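Local coordinates for protein kallistatin (Homo sapiens, PDB 6F4V) that inhibits the serine protease tissue kallikrein by forming an equimolar, heat- and SDS-stable complex with it, and binds a sulfated glycan of the heparin type, at residues 205-210 with 220-225; 200-205 with 268-273; 213-218 with 253-258. All coordinates share one frame; numbering follows the deposited sequence.

Overall arrangement
The three contacts lie on one side of the chain's centre. Contact 2 belongs to sheet C of the serpin fold, where strand 193-202 pairs with the first part of strand 269-282; contact 1 is the hairpin of sheet B, strands 206-211 and 217-223. Their centres are about 11 Å apart, they share E205, and they touch through H207 on Q202 and L220 on L270. Contact 3 sets the start of strand 217-223 against helix 249-258; its centre lies about 14 Å from that of contact 1 and about 20 Å from that of contact 2. In chain order, contacts 1 and 3 alternate between the segments of contact 2. The hairpin thus links sheet C to the glycan site at contact 3.

Contact 1: residues 205-210 with 220-225; sequences EHHWYL and LRMDYK. With NA (sodium ion), chain J.
W208 and R221 run side by side in the same direction, the guanidinium lying over one face of the indole with the two planes 36° apart. It is a cation-pi contact: CZ of R221 sits 4.0 Å from the centroid of the five-membered ring of W208. Because the planes are tilted, NH2 dips closest, 3.2 Å from CD1 of W208 and toward the rim, while the nearest atoms to NH1 are CG and CB. The R221 chain reaches this place with CG anti to the backbone N (chi1 -166°) and a bend at chi3. D223 lies at the edge of the guanidinium and fixes its rotation: NH2 of R221 makes a salt bridge of 3.2 Å to the syn lone pair of OD2 of D223, and NE adds a weak bond to OD1. Beneath these side chains the backbone bond from R221 N to W208 O is 2.9 Å long and nearly straight. H207 and L220 pack obliquely, with CD1 of L220 3.9 Å from CB of H207. A water bridges the strands, taking the N-H of W208 and giving a hydrogen bond to R221 O at 2.6 Å; it also meets ND1 of H207, whose NE2 bonds to Q202. Farther along the chain, the carbonyl O of Y224 binds a sodium ion at 2.2 Å, together with G226 and three waters. The pair forms a beta hairpin, strands 206-211 and 217-223, in the middle of the antiparallel sheet B of the serpin fold. Strand 228-235 flanks it beside R221 and D223, strand 265-267 joins the other edge, and L270 of strand 269-282 packs under H207, L220 and M222.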
loop_
_atom_site.group_PDB
_atom_site.type_symbol
_atom_site.label_atom_id
_atom_site.label_comp_id
_atom_site.label_asym_id
_atom_site.label_seq_id
_atom_site.Cartn_x
_atom_site.Cartn_y
_atom_site.Cartn_z
ATOM N N GLU A 205 -5.408 25.062 15.509
ATOM C CA GLU A 205 -5.987 24.899 14.184
ATOM C C GLU A 205 -7.359 24.247 14.245
ATOM O O GLU A 205 -7.659 23.524 15.183
ATOM C CB GLU A 205 -5.088 24.024 13.330
ATOM C CG GLU A 205 -3.686 24.560 13.148
ATOM C CD GLU A 205 -3.679 25.863 12.389
ATOM O OE1 GLU A 205 -4.203 25.889 11.253
ATOM O OE2 GLU A 205 -3.166 26.855 12.941
ATOM N N HIS A 206 -8.181 24.529 13.237
ATOM C CA HIS A 206 -9.392 23.740 12.987
ATOM C C HIS A 206 -8.972 22.482 12.250
ATOM O O HIS A 206 -8.064 22.528 11.437
ATOM C CB HIS A 206 -10.404 24.504 12.150
ATOM C CG HIS A 206 -11.222 25.489 12.935
ATOM N ND1 HIS A 206 -10.663 26.379 13.825
ATOM C CD2 HIS A 206 -12.560 25.717 12.964
ATOM C CE1 HIS A 206 -11.622 27.103 14.382
ATOM N NE2 HIS A 206 -12.781 26.725 13.872
ATOM N N HIS A 207 -9.652 21.379 12.540
ATOM C CA HIS A 207 -9.438 20.108 11.855
ATOM C C HIS A 207 -10.762 19.458 11.493
ATOM O O HIS A 207 -11.793 19.784 12.093
ATOM C CB HIS A 207 -8.656 19.184 12.791
ATOM C CG HIS A 207 -7.196 19.463 12.810
ATOM N ND1 HIS A 207 -6.339 18.977 11.847
ATOM C CD2 HIS A 207 -6.446 20.218 13.647
ATOM C CE1 HIS A 207 -5.117 19.401 12.105
ATOM N NE2 HIS A 207 -5.154 20.149 13.195
ATOM N N TRP A 208 -10.716 18.529 10.525
ATOM C CA TRP A 208 -11.875 17.766 10.093
ATOM C C TRP A 208 -11.884 16.508 10.926
ATOM O O TRP A 208 -10.993 15.651 10.756
ATOM C CB TRP A 208 -11.758 17.417 8.612
ATOM C CG TRP A 208 -11.857 18.576 7.731
ATOM C CD1 TRP A 208 -10.833 19.307 7.191
ATOM C CD2 TRP A 208 -13.061 19.151 7.250
ATOM N NE1 TRP A 208 -11.340 20.309 6.394
ATOM C CE2 TRP A 208 -12.707 20.232 6.413
ATOM C CE3 TRP A 208 -14.411 18.853 7.441
ATOM C CZ2 TRP A 208 -13.672 21.037 5.775
ATOM C CZ3 TRP A 208 -15.367 19.649 6.792
ATOM C CH2 TRP A 208 -14.990 20.704 5.966
ATOM N N TYR A 209 -12.822 16.409 11.870
ATOM C CA TYR A 209 -12.934 15.208 12.704
ATOM C C TYR A 209 -14.351 14.976 13.201
ATOM O O TYR A 209 -15.173 15.889 13.224
ATOM C CB TYR A 209 -11.949 15.239 13.896
ATOM C CG TYR A 209 -12.259 16.320 14.928
ATOM C CD1 TYR A 209 -11.959 17.656 14.672
ATOM C CD2 TYR A 209 -12.860 15.996 16.150
ATOM C CE1 TYR A 209 -12.245 18.643 15.604
ATOM C CE2 TYR A 209 -13.160 16.975 17.087
ATOM C CZ TYR A 209 -12.846 18.302 16.801
ATOM O OH TYR A 209 -13.110 19.275 17.723
ATOM N N LEU A 210 -14.628 13.724 13.558
ATOM C CA LEU A 210 -15.919 13.355 14.116
ATOM C C LEU A 210 -15.741 12.289 15.167
ATOM O O LEU A 210 -14.754 11.516 15.144
ATOM C CB LEU A 210 -16.866 12.870 13.028
ATOM C CG LEU A 210 -16.438 11.661 12.202
ATOM C CD1 LEU A 210 -16.746 10.310 12.844
ATOM C CD2 LEU A 210 -17.111 11.761 10.837
ATOM N N LEU A 220 -10.236 11.363 12.282
ATOM C CA LEU A 220 -9.585 12.622 11.916
ATOM C C LEU A 220 -9.157 12.492 10.486
ATOM O O LEU A 220 -8.542 11.479 10.129
ATOM C CB LEU A 220 -8.336 12.813 12.794
ATOM C CG LEU A 220 -7.364 13.943 12.403
ATOM C CD1 LEU A 220 -8.034 15.313 12.471
ATOM C CD2 LEU A 220 -6.172 13.921 13.335
ATOM N N ARG A 221 -9.429 13.498 9.650
ATOM C CA ARG A 221 -8.825 13.513 8.331
ATOM C C ARG A 221 -7.886 14.715 8.278
ATOM O O ARG A 221 -8.322 15.848 8.575
ATOM C CB ARG A 221 -9.880 13.636 7.244
ATOM C CG ARG A 221 -9.403 13.341 5.829
ATOM C CD ARG A 221 -10.431 13.870 4.803
ATOM N NE ARG A 221 -10.317 15.298 4.588
ATOM C CZ ARG A 221 -11.234 16.276 4.763
ATOM N NH1 ARG A 221 -12.458 16.065 5.163
ATOM N NH2 ARG A 221 -10.875 17.537 4.508
ATOM N N MET A 222 -6.612 14.463 7.976
ATOM C CA MET A 222 -5.630 15.526 7.808
ATOM C C MET A 222 -5.236 15.634 6.347
ATOM O O MET A 222 -4.960 14.630 5.666
ATOM C CB MET A 222 -4.395 15.296 8.674
ATOM C CG MET A 222 -4.665 15.478 10.142
ATOM S SD MET A 222 -3.197 15.204 11.148
ATOM C CE MET A 222 -2.293 16.698 10.772
ATOM N N ASP A 223 -5.231 16.858 5.856
ATOM C CA ASP A 223 -4.893 17.098 4.469
ATOM C C ASP A 223 -3.400 17.287 4.352
ATOM O O ASP A 223 -2.761 17.853 5.245
ATOM C CB ASP A 223 -5.652 18.324 3.924
ATOM C CG ASP A 223 -7.164 18.043 3.763
ATOM O OD1 ASP A 223 -7.529 16.952 3.282
ATOM O OD2 ASP A 223 -7.997 18.819 4.237
ATOM N N TYR A 224 -2.867 16.820 3.235
ATOM C CA TYR A 224 -1.518 17.141 2.803
ATOM C C TYR A 224 -1.556 18.286 1.798
ATOM O O TYR A 224 -2.600 18.577 1.200
ATOM C CB TYR A 224 -0.869 15.945 2.155
ATOM C CG TYR A 224 -0.681 14.752 3.067
ATOM C CD1 TYR A 224 0.247 14.792 4.113
ATOM C CD2 TYR A 224 -1.451 13.608 2.919
ATOM C CE1 TYR A 224 0.440 13.714 4.940
ATOM C CE2 TYR A 224 -1.288 12.521 3.770
ATOM C CZ TYR A 224 -0.329 12.556 4.749
ATOM O OH TYR A 224 -0.164 11.483 5.593
ATOM N N LYS A 225 -0.420 18.944 1.607
ATOM C CA LYS A 225 -0.261 19.895 0.507
ATOM C C LYS A 225 -0.121 19.081 -0.764
ATOM O O LYS A 225 0.864 18.354 -0.924
ATOM C CB LYS A 225 0.949 20.791 0.749
ATOM C CG LYS A 225 0.705 21.694 1.938
ATOM C CD LYS A 225 1.845 22.667 2.178
ATOM C CE LYS A 225 1.619 23.417 3.473
ATOM N NZ LYS A 225 2.704 24.411 3.692
HETATM NA NA NA J . -4.272 18.981 -0.191
HETATM O O HOH W 1 -7.867 18.256 9.547
HETATM O O HOH W 2 -5.680 17.224 0.475
HETATM O O HOH W 3 -3.262 21.027 -1.129
HETATM O O HOH W 4 -5.278 20.602 1.100
#

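Contact 2: residues 200-205 with 268-273; sequences MLQDQE and LELHLP
L201 carries CG anti to the backbone N (chi1 172°), and its chi2 (61°) brings CD1 over the ring of H271, whose CG stands beside its own N (chi1 -54°); the leucine and the imidazole lie side by side, pointing the same way. CD1 of L201 lies 3.7 Å from the centroid of the H271 ring, over one face, a CH-pi contact displaced toward the rim. At the ring's edge, NE2 of H271 gives a nearly straight 2.6 Å hydrogen bond to the anti lone pair of OE2 of E269. With the leucine over a face and the carboxylate in the plane, the imidazole is held in two directions. M200 and L272 meet on the opposite sheet face: bent at chi3, the methionine puts CE 3.9 Å from CD2 of L272. Q202 and L270 lie on that face too. Backbone bonds join M200 with L272 and Q202 with L270 in both directions; L270 N to Q202 O is 2.9 Å. Beyond them, L268 N reaches E205 O at 3.3 Å, and a water links E205 N to L268 O. D203, beside E269, has its salt bridge with R181. This is a regular antiparallel ladder of serpin sheet C, between strand 193-202 and the first part of strand 269-282, and E269 to H271 also pair in parallel with a strand of the second chain of the assembly.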
loop_
_atom_site.group_PDB
_atom_site.type_symbol
_atom_site.label_atom_id
_atom_site.label_comp_id
_atom_site.label_asym_id
_atom_site.label_seq_id
_atom_site.Cartn_x
_atom_site.Cartn_y
_atom_site.Cartn_z
ATOM N N MET A 200 3.473 14.631 19.394
ATOM C CA MET A 200 3.331 15.944 18.783
ATOM C C MET A 200 2.057 16.555 19.288
ATOM O O MET A 200 1.116 15.831 19.627
ATOM C CB MET A 200 3.290 15.846 17.237
ATOM C CG MET A 200 4.395 14.974 16.713
ATOM S SD MET A 200 4.533 14.936 14.945
ATOM C CE MET A 200 3.006 14.038 14.551
ATOM N N LEU A 201 2.014 17.879 19.317
ATOM C CA LEU A 201 0.842 18.610 19.802
ATOM C C LEU A 201 0.588 19.858 18.952
ATOM O O LEU A 201 1.497 20.631 18.701
ATOM C CB LEU A 201 1.057 19.020 21.260
ATOM C CG LEU A 201 0.008 19.954 21.881
ATOM C CD1 LEU A 201 -1.347 19.282 21.871
ATOM C CD2 LEU A 201 0.425 20.354 23.293
ATOM N N GLN A 202 -0.646 20.022 18.489
ATOM C CA GLN A 202 -1.131 21.282 17.962
ATOM C C GLN A 202 -2.509 21.520 18.536
ATOM O O GLN A 202 -3.259 20.588 18.718
ATOM C CB GLN A 202 -1.139 21.362 16.417
ATOM C CG GLN A 202 -1.963 20.348 15.675
ATOM C CD GLN A 202 -1.941 20.579 14.187
ATOM O OE1 GLN A 202 -2.612 21.481 13.687
ATOM N NE2 GLN A 202 -1.182 19.761 13.461
ATOM N N ASP A 203 -2.809 22.782 18.855
ATOM C CA ASP A 203 -4.102 23.147 19.442
ATOM C C ASP A 203 -4.716 24.474 18.960
ATOM O O ASP A 203 -5.741 24.901 19.502
ATOM C CB ASP A 203 -4.002 23.117 20.954
ATOM C CG ASP A 203 -2.940 24.078 21.500
ATOM O OD1 ASP A 203 -2.410 24.921 20.752
ATOM O OD2 ASP A 203 -2.610 23.963 22.685
ATOM N N GLN A 204 -4.146 25.095 17.934
ATOM C CA GLN A 204 -4.682 26.371 17.438
ATOM C C GLN A 204 -5.477 26.230 16.155
ATOM O O GLN A 204 -6.176 27.171 15.762
ATOM C CB GLN A 204 -3.555 27.412 17.262
ATOM C CG GLN A 204 -2.567 27.541 18.430
ATOM C CD GLN A 204 -3.162 28.064 19.731
ATOM O OE1 GLN A 204 -2.674 29.044 20.277
ATOM N NE2 GLN A 204 -4.187 27.402 20.247
ATOM N N GLU A 205 -5.408 25.062 15.509
ATOM C CA GLU A 205 -5.987 24.899 14.184
ATOM C C GLU A 205 -7.359 24.247 14.245
ATOM O O GLU A 205 -7.659 23.524 15.183
ATOM C CB GLU A 205 -5.088 24.024 13.330
ATOM C CG GLU A 205 -3.686 24.560 13.148
ATOM C CD GLU A 205 -3.679 25.863 12.389
ATOM O OE1 GLU A 205 -4.203 25.889 11.253
ATOM O OE2 GLU A 205 -3.166 26.855 12.941
ATOM N N LEU A 268 -9.438 21.899 17.368
ATOM C CA LEU A 268 -9.047 20.631 17.926
ATOM C C LEU A 268 -7.736 20.744 18.671
ATOM O O LEU A 268 -6.767 21.294 18.154
ATOM C CB LEU A 268 -8.878 19.617 16.812
ATOM C CG LEU A 268 -8.419 18.220 17.195
ATOM C CD1 LEU A 268 -9.496 17.542 17.992
ATOM C CD2 LEU A 268 -8.113 17.389 15.951
ATOM N N GLU A 269 -7.700 20.149 19.848
ATOM C CA GLU A 269 -6.452 19.871 20.523
ATOM C C GLU A 269 -6.042 18.457 20.114
ATOM O O GLU A 269 -6.716 17.508 20.479
ATOM C CB GLU A 269 -6.641 19.968 22.032
ATOM C CG GLU A 269 -5.376 19.766 22.844
ATOM C CD GLU A 269 -5.704 19.545 24.321
ATOM O OE1 GLU A 269 -6.625 20.228 24.813
ATOM O OE2 GLU A 269 -5.097 18.674 24.983
ATOM N N LEU A 270 -4.951 18.348 19.358
ATOM C CA LEU A 270 -4.551 17.096 18.698
ATOM C C LEU A 270 -3.204 16.645 19.219
ATOM O O LEU A 270 -2.225 17.374 19.110
ATOM C CB LEU A 270 -4.463 17.314 17.179
ATOM C CG LEU A 270 -3.916 16.165 16.339
ATOM C CD1 LEU A 270 -4.734 14.902 16.551
ATOM C CD2 LEU A 270 -3.932 16.560 14.881
ATOM N N HIS A 271 -3.163 15.459 19.795
ATOM C CA HIS A 271 -1.929 14.830 20.224
ATOM C C HIS A 271 -1.732 13.642 19.323
ATOM O O HIS A 271 -2.580 12.748 19.309
ATOM C CB HIS A 271 -2.033 14.340 21.673
ATOM C CG HIS A 271 -2.447 15.401 22.645
ATOM N ND1 HIS A 271 -1.588 15.928 23.589
ATOM C CD2 HIS A 271 -3.637 16.022 22.829
ATOM C CE1 HIS A 271 -2.233 16.839 24.305
ATOM N NE2 HIS A 271 -3.481 16.902 23.870
ATOM N N LEU A 272 -0.625 13.617 18.588
ATOM C CA LEU A 272 -0.393 12.596 17.577
ATOM C C LEU A 272 1.050 12.184 17.675
ATOM O O LEU A 272 1.915 13.057 17.712
ATOM C CB LEU A 272 -0.717 13.132 16.195
ATOM C CG LEU A 272 -0.583 12.174 14.988
ATOM C CD1 LEU A 272 -1.650 11.083 15.029
ATOM C CD2 LEU A 272 -0.672 12.964 13.681
ATOM N N PRO A 273 1.334 10.874 17.750
ATOM C CA PRO A 273 2.736 10.545 17.912
ATOM C C PRO A 273 3.556 10.807 16.675
ATOM O O PRO A 273 3.048 10.729 15.543
ATOM C CB PRO A 273 2.745 9.046 18.252
ATOM C CG PRO A 273 1.320 8.647 18.427
ATOM C CD PRO A 273 0.472 9.681 17.791
HETATM O O HOH W 5 -4.990 22.138 16.244
#

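Contact 3: residues 213-218 with 253-258; sequences RYLPCS and MRWNNL. With Z9L (methyl 2,3,6-tri-O-sulfo-alpha-D-glucopyranoside), chain C; Z9K (3-O-methyl-2-O-sulfo-alpha-L-idopyranuronic acid), chain B.
R254 reaches from helix 249-258 to the turn around Y214 and L215, where its guanidinium meets the sulfated sugar. Its chain leaves CB with CG anti to the backbone N (chi1 167°) and stays extended as far as NE. NE and CZ skirt sulfate oxygen O7 of the glucopyranoside, CZ at 3.9 Å, and then the two terminal nitrogens part. NH1 passes CD1 of L215 at 4.1 Å. NH2 lies 3.4 Å from CD1 of Y214, the tyrosine ring and guanidinium planes standing 81° apart, and gives a hydrogen bond of 3.0 Å to O7, clearly bent with an N-H...O angle of 140°. CD1 of L258, one helical turn on, lies over one guanidinium face.

The same sulfate is gripped from the other segment: R213 N donates to its O11 at 2.8 Å. Methyl carbon C7 of the sugar sits over the centre of one face of the Y214 ring. R213 lays its guanidinium across ring oxygen O5, while NH1 bonds at 2.7 Å to sulfate oxygen O7 of the iduronic acid unit. Away from the sugar, W255 adds an apolar patch: CZ2 meets CD1 of L215 and, at 3.9 Å, SG of C217, an oblique sulfur-aromatic contact.

D212, itself a pocket residue, binds R254 NH1 and W255 NE1 through OD2 and the backbone N of Y214 through OD1, so it also positions the arginine against the turn. Two arginines, a backbone N-H and an aromatic face meet sulfates and sugar at once, so recognition here probably rests on charge as much as on shape, as expected of a heparin-type site.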
loop_
_atom_site.group_PDB
_atom_site.type_symbol
_atom_site.label_atom_id
_atom_site.label_comp_id
_atom_site.label_asym_id
_atom_site.label_seq_id
_atom_site.Cartn_x
_atom_site.Cartn_y
_atom_site.Cartn_z
ATOM N N ARG A 213 -21.188 8.274 16.002
ATOM C CA ARG A 213 -22.322 7.881 16.863
ATOM C C ARG A 213 -22.851 6.475 16.597
ATOM O O ARG A 213 -23.655 5.978 17.379
ATOM C CB ARG A 213 -23.444 8.927 16.799
ATOM C CG ARG A 213 -23.005 10.271 17.382
ATOM C CD ARG A 213 -24.007 11.387 17.114
ATOM N NE ARG A 213 -25.274 11.161 17.812
ATOM C CZ ARG A 213 -26.422 11.779 17.530
ATOM N NH1 ARG A 213 -26.500 12.682 16.543
ATOM N NH2 ARG A 213 -27.512 11.482 18.228
ATOM N N TYR A 214 -22.434 5.852 15.498
ATOM C CA TYR A 214 -22.789 4.474 15.177
ATOM C C TYR A 214 -21.690 3.479 15.578
ATOM O O TYR A 214 -21.962 2.280 15.658
ATOM C CB TYR A 214 -23.042 4.281 13.671
ATOM C CG TYR A 214 -24.358 4.771 13.085
ATOM C CD1 TYR A 214 -24.481 6.066 12.553
ATOM C CD2 TYR A 214 -25.469 3.917 12.995
ATOM C CE1 TYR A 214 -25.672 6.500 11.974
ATOM C CE2 TYR A 214 -26.660 4.342 12.432
ATOM C CZ TYR A 214 -26.765 5.629 11.915
ATOM O OH TYR A 214 -27.965 6.036 11.362
ATOM N N LEU A 215 -20.453 3.939 15.757
ATOM C CA LEU A 215 -19.321 3.048 15.999
ATOM C C LEU A 215 -18.461 3.573 17.113
ATOM O O LEU A 215 -18.378 4.774 17.301
ATOM C CB LEU A 215 -18.444 2.958 14.747
ATOM C CG LEU A 215 -19.112 2.449 13.482
ATOM C CD1 LEU A 215 -18.143 2.645 12.313
ATOM C CD2 LEU A 215 -19.476 0.975 13.622
ATOM N N PRO A 216 -17.754 2.685 17.823
ATOM C CA PRO A 216 -16.907 3.135 18.926
ATOM C C PRO A 216 -15.549 3.682 18.451
ATOM O O PRO A 216 -14.505 3.093 18.714
ATOM C CB PRO A 216 -16.774 1.854 19.798
ATOM C CG PRO A 216 -16.831 0.749 18.796
ATOM C CD PRO A 216 -17.831 1.214 17.760
ATOM N N CYS A 217 -15.561 4.839 17.788
ATOM C CA CYS A 217 -14.331 5.442 17.300
ATOM C C CYS A 217 -14.524 6.900 16.983
ATOM O O CYS A 217 -15.654 7.381 16.870
ATOM C CB CYS A 217 -13.807 4.702 16.044
ATOM S SG CYS A 217 -14.786 4.916 14.542
ATOM N N SER A 218 -13.394 7.609 16.910
ATOM C CA SER A 218 -13.316 8.914 16.290
ATOM C C SER A 218 -12.487 8.832 15.013
ATOM O O SER A 218 -11.674 7.941 14.853
ATOM C CB SER A 218 -12.693 9.917 17.263
ATOM O OG SER A 218 -13.474 10.049 18.446
ATOM N N MET A 253 -15.879 5.801 2.701
ATOM C CA MET A 253 -16.676 6.820 2.004
ATOM C C MET A 253 -17.699 7.481 2.878
ATOM O O MET A 253 -17.919 8.681 2.754
ATOM C CB MET A 253 -17.292 6.272 0.721
ATOM C CG MET A 253 -16.206 6.113 -0.365
ATOM S SD MET A 253 -15.324 7.656 -0.796
ATOM C CE MET A 253 -13.735 7.467 0.002
ATOM N N ARG A 254 -18.280 6.729 3.796
ATOM C CA ARG A 254 -19.173 7.319 4.783
ATOM C C ARG A 254 -18.445 8.363 5.599
ATOM O O ARG A 254 -18.935 9.504 5.723
ATOM C CB ARG A 254 -19.821 6.243 5.686
ATOM C CG ARG A 254 -20.513 6.792 6.912
ATOM C CD ARG A 254 -21.350 5.755 7.680
ATOM N NE ARG A 254 -21.752 6.378 8.938
ATOM C CZ ARG A 254 -21.080 6.337 10.086
ATOM N NH1 ARG A 254 -19.962 5.608 10.234
ATOM N NH2 ARG A 254 -21.551 7.018 11.129
ATOM N N TRP A 255 -17.302 7.990 6.187
ATOM C CA TRP A 255 -16.526 8.939 6.968
ATOM C C TRP A 255 -16.082 10.164 6.143
ATOM O O TRP A 255 -16.179 11.312 6.625
ATOM C CB TRP A 255 -15.301 8.280 7.575
ATOM C CG TRP A 255 -15.615 7.323 8.685
ATOM C CD1 TRP A 255 -16.610 7.424 9.629
ATOM C CD2 TRP A 255 -14.904 6.126 8.975
ATOM N NE1 TRP A 255 -16.554 6.356 10.478
ATOM C CE2 TRP A 255 -15.516 5.538 10.108
ATOM C CE3 TRP A 255 -13.806 5.493 8.394
ATOM C CZ2 TRP A 255 -15.040 4.347 10.693
ATOM C CZ3 TRP A 255 -13.351 4.259 8.939
ATOM C CH2 TRP A 255 -13.978 3.716 10.091
ATOM N N ASN A 256 -15.601 9.892 4.933
ATOM C CA ASN A 256 -15.172 10.953 4.030
ATOM C C ASN A 256 -16.299 11.940 3.767
ATOM O O ASN A 256 -16.079 13.152 3.859
ATOM C CB ASN A 256 -14.637 10.408 2.712
ATOM C CG ASN A 256 -13.918 11.493 1.910
ATOM O OD1 ASN A 256 -13.017 12.129 2.417
ATOM N ND2 ASN A 256 -14.360 11.729 0.725
ATOM N N ASN A 257 -17.502 11.431 3.478
ATOM C CA ASN A 257 -18.659 12.288 3.175
ATOM C C ASN A 257 -19.175 13.048 4.388
ATOM O O ASN A 257 -19.526 14.237 4.257
ATOM C CB ASN A 257 -19.760 11.501 2.447
ATOM C CG ASN A 257 -19.348 11.139 1.032
ATOM O OD1 ASN A 257 -18.503 11.825 0.435
ATOM N ND2 ASN A 257 -19.933 10.071 0.478
ATOM N N LEU A 258 -19.131 12.431 5.571
ATOM C CA LEU A 258 -19.428 13.151 6.788
ATOM C C LEU A 258 -18.448 14.297 6.966
ATOM O O LEU A 258 -18.867 15.433 7.306
ATOM C CB LEU A 258 -19.371 12.243 8.013
ATOM C CG LEU A 258 -20.516 11.224 8.069
ATOM C CD1 LEU A 258 -20.202 10.150 9.092
ATOM C CD2 LEU A 258 -21.842 11.948 8.370
HETATM O O4 Z9L C . -28.148 11.022 11.927
HETATM C C4 Z9L C . -27.893 10.616 13.306
HETATM C C5 Z9L C . -26.605 9.807 13.515
HETATM O O5 Z9L C . -26.479 9.466 14.937
HETATM C C6 Z9L C . -25.355 10.531 13.110
HETATM O O6 Z9L C . -24.234 9.800 13.545
HETATM S S1 Z9L C . -22.829 10.126 12.714
HETATM O O7 Z9L C . -23.069 9.553 11.170
HETATM O O11 Z9L C . -21.569 9.353 13.436
HETATM O O15 Z9L C . -22.586 11.772 12.689
HETATM C C3 Z9L C . -29.051 9.731 13.678
HETATM O O3 Z9L C . -30.227 10.595 13.729
HETATM S S2 Z9L C . -31.563 10.024 12.936
HETATM O O8 Z9L C . -32.791 11.124 13.083
HETATM O O9 Z9L C . -32.024 8.575 13.620
HETATM O O10 Z9L C . -31.195 9.783 11.343
HETATM C C2 Z9L C . -28.964 8.929 14.946
HETATM O O2 Z9L C . -29.591 9.638 16.038
HETATM S S3 Z9L C . -30.405 8.780 17.222
HETATM O O12 Z9L C . -31.287 9.899 18.076
HETATM O O13 Z9L C . -29.334 8.058 18.249
HETATM O O14 Z9L C . -31.418 7.623 16.577
HETATM C C1 Z9L C . -27.544 8.526 15.396
HETATM O O1 Z9L C . -27.259 7.266 14.924
HETATM C C7 Z9L C . -26.252 6.513 15.611
HETATM O O4 Z9K B . -29.528 12.619 8.103
HETATM C C4 Z9K B . -28.656 13.382 8.931
HETATM C C5 Z9K B . -27.199 12.807 8.898
HETATM O O5 Z9K B . -27.025 11.750 10.047
HETATM C C6 Z9K B . -26.858 12.187 7.676
HETATM O O10 Z9K B . -27.594 11.278 7.181
HETATM O O6 Z9K B . -25.805 12.515 7.067
HETATM C C3 Z9K B . -29.280 13.446 10.301
HETATM O O3 Z9K B . -30.060 14.677 10.424
HETATM C C7 Z9K B . -31.268 14.751 9.708
HETATM C C2 Z9K B . -28.277 13.423 11.397
HETATM O O2 Z9K B . -28.931 13.595 12.704
HETATM S S1 Z9K B . -28.134 14.484 13.884
HETATM O O7 Z9K B . -28.620 13.936 15.379
HETATM O O8 Z9K B . -28.512 16.083 13.742
HETATM O O9 Z9K B . -26.495 14.299 13.753
HETATM C C1 Z9K B . -27.464 12.168 11.398
#